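Local coordinates for protein L-threonine dehydrogenase (Flavobacterium frigidimaris, PDB 2YY7) that probably oxidises L-threonine at its 3-position as an NAD-dependent dehydrogenase built on the short-chain dehydrogenase-reductase fold, at residues M213-D218 and E301-D306. Sequence-based numbering, arbitrary orientation.
Sequences MMYMDD and ESMTKD
Tyr215 CG stands anti to the backbone N (chi1 -165°), carrying the ring off the end of strand 211-215; Met303, with much the same rotation about its CA-CB bond (168°), reaches out from helix 300-311 to meet it. The pair forms a Met-aromatic contact in this Rossmann-fold dehydrogenase, and it packs the C-terminal helix against the junction between strand 211-215 of the main sheet and helix 216-228. Met303 CG does most of the touching: it lies over one ring face, 3.7 Å from the Tyr215 centroid, as a CH-pi contact. The sulfur sits more obliquely, with Met303 SD 4.5 Å from that centroid, lying nearest Tyr215 CD2 and CB. Phe298 adds an edge-to-face ring contact to Tyr215.

One turn on from Met303, Asp306 comes to the phenol end. Its carboxylate stands steeply to the ring, the two planes 73° apart, and Tyr215 OH donates to Asp306 OD1 at 2.5 Å, approaching from the anti side and slightly out of the carboxylate plane. Tyr215 is also the N-cap residue of helix 216-228, whose first turn carries Asp217. A water lies 3.0 Å from Asp217 OD1 and 2.8 Å from Asp306 OD1, placed to donate to either, though it has more acceptors in reach than protons.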
loop_
_atom_site.group_PDB
_atom_site.type_symbol
_atom_site.label_atom_id
_atom_site.label_comp_id
_atom_site.label_asym_id
_atom_site.label_seq_id
_atom_site.Cartn_x
_atom_site.Cartn_y
_atom_site.Cartn_z
ATOM N N MET A 213 -1.695 15.650 17.376
ATOM C CA MET A 213 -3.095 15.639 17.783
ATOM C C MET A 213 -3.846 16.833 17.211
ATOM O O MET A 213 -3.236 17.793 16.737
ATOM C CB MET A 213 -3.190 15.673 19.312
ATOM C CG MET A 213 -2.600 14.454 20.011
ATOM S SD MET A 213 -3.766 13.088 20.145
ATOM C CE MET A 213 -2.949 12.069 21.383
ATOM N N MET A 214 -5.173 16.762 17.265
ATOM C CA MET A 214 -6.026 17.835 16.775
ATOM C C MET A 214 -7.388 17.783 17.460
ATOM O O MET A 214 -7.939 16.702 17.681
ATOM C CB MET A 214 -6.208 17.719 15.258
ATOM C CG MET A 214 -7.055 18.833 14.650
ATOM S SD MET A 214 -7.146 18.708 12.856
ATOM C CE MET A 214 -5.468 19.229 12.403
ATOM N N TYR A 215 -7.923 18.948 17.811
ATOM C CA TYR A 215 -9.236 19.016 18.442
ATOM C C TYR A 215 -10.256 18.779 17.327
ATOM O O TYR A 215 -10.048 19.223 16.194
ATOM C CB TYR A 215 -9.458 20.396 19.074
ATOM C CG TYR A 215 -10.619 20.444 20.044
ATOM C CD1 TYR A 215 -11.308 21.633 20.276
ATOM C CD2 TYR A 215 -11.008 19.308 20.755
ATOM C CE1 TYR A 215 -12.353 21.692 21.191
ATOM C CE2 TYR A 215 -12.054 19.358 21.675
ATOM C CZ TYR A 215 -12.720 20.554 21.887
ATOM O OH TYR A 215 -13.754 20.612 22.785
ATOM N N MET A 216 -11.353 18.093 17.639
ATOM C CA MET A 216 -12.369 17.782 16.625
ATOM C C MET A 216 -12.895 18.984 15.828
ATOM O O MET A 216 -13.116 18.880 14.620
ATOM C CB MET A 216 -13.543 17.028 17.265
ATOM C CG MET A 216 -14.547 16.443 16.263
ATOM S SD MET A 216 -13.837 15.175 15.174
ATOM C CE MET A 216 -13.712 13.786 16.319
ATOM N N ASP A 217 -13.106 20.122 16.486
ATOM C CA ASP A 217 -13.601 21.305 15.774
ATOM C C ASP A 217 -12.699 21.641 14.587
ATOM O O ASP A 217 -13.168 22.047 13.524
ATOM C CB ASP A 217 -13.660 22.524 16.701
ATOM C CG ASP A 217 -14.732 22.400 17.768
ATOM O OD1 ASP A 217 -15.042 23.423 18.406
ATOM O OD2 ASP A 217 -15.257 21.291 17.976
ATOM N N ASP A 218 -11.399 21.481 14.787
ATOM C CA ASP A 218 -10.423 21.764 13.745
ATOM C C ASP A 218 -10.507 20.700 12.658
ATOM O O ASP A 218 -10.505 21.015 11.465
ATOM C CB ASP A 218 -9.016 21.798 14.353
ATOM C CG ASP A 218 -8.693 23.128 14.995
ATOM O OD1 ASP A 218 -7.876 23.156 15.937
ATOM O OD2 ASP A 218 -9.243 24.154 14.553
ATOM N N GLU A 301 -3.894 24.309 25.304
ATOM C CA GLU A 301 -4.599 25.098 26.309
ATOM C C GLU A 301 -6.067 25.388 25.980
ATOM O O GLU A 301 -6.941 25.198 26.825
ATOM C CB GLU A 301 -3.861 26.425 26.553
ATOM C CG GLU A 301 -4.656 27.439 27.379
ATOM C CD GLU A 301 -3.867 28.705 27.686
ATOM O OE1 GLU A 301 -3.214 29.248 26.768
ATOM O OE2 GLU A 301 -3.912 29.164 28.846
ATOM N N SER A 302 -6.346 25.858 24.766
ATOM C CA SER A 302 -7.726 26.162 24.391
ATOM C C SER A 302 -8.582 24.905 24.237
ATOM O O SER A 302 -9.787 24.933 24.492
ATOM C CB SER A 302 -7.773 27.000 23.104
ATOM O OG SER A 302 -7.056 26.387 22.048
ATOM N N MET A 303 -7.972 23.802 23.819
ATOM C CA MET A 303 -8.731 22.569 23.678
ATOM C C MET A 303 -9.085 22.004 25.046
ATOM O O MET A 303 -10.206 21.548 25.267
ATOM C CB MET A 303 -7.944 21.519 22.901
ATOM C CG MET A 303 -8.587 20.147 22.982
ATOM S SD MET A 303 -7.645 18.875 22.181
ATOM C CE MET A 303 -6.355 18.584 23.426
ATOM N N THR A 304 -8.121 22.023 25.962
ATOM C CA THR A 304 -8.348 21.507 27.306
ATOM C C THR A 304 -9.486 22.275 27.974
ATOM O O THR A 304 -10.359 21.685 28.608
ATOM C CB THR A 304 -7.076 21.622 28.177
ATOM O OG1 THR A 304 -6.044 20.796 27.625
ATOM C CG2 THR A 304 -7.365 21.168 29.606
ATOM N N LYS A 305 -9.474 23.594 27.824
ATOM C CA LYS A 305 -10.512 24.429 28.414
ATOM C C LYS A 305 -11.876 24.046 27.855
ATOM O O LYS A 305 -12.822 23.804 28.609
ATOM C CB LYS A 305 -10.236 25.908 28.117
ATOM C CG LYS A 305 -11.299 26.856 28.645
ATOM C CD LYS A 305 -11.012 28.291 28.224
ATOM C CE LYS A 305 -12.048 29.249 28.791
ATOM N NZ LYS A 305 -11.877 30.632 28.263
ATOM N N ASP A 306 -11.965 23.990 26.527
ATOM C CA ASP A 306 -13.210 23.652 25.839
ATOM C C ASP A 306 -13.724 22.257 26.188
ATOM O O ASP A 306 -14.931 22.052 26.306
ATOM C CB ASP A 306 -13.017 23.788 24.324
ATOM C CG ASP A 306 -14.331 23.891 23.575
ATOM O OD1 ASP A 306 -14.885 22.848 23.177
ATOM O OD2 ASP A 306 -14.820 25.028 23.400
HETATM O O HOH W 1 -16.140 22.029 20.830
#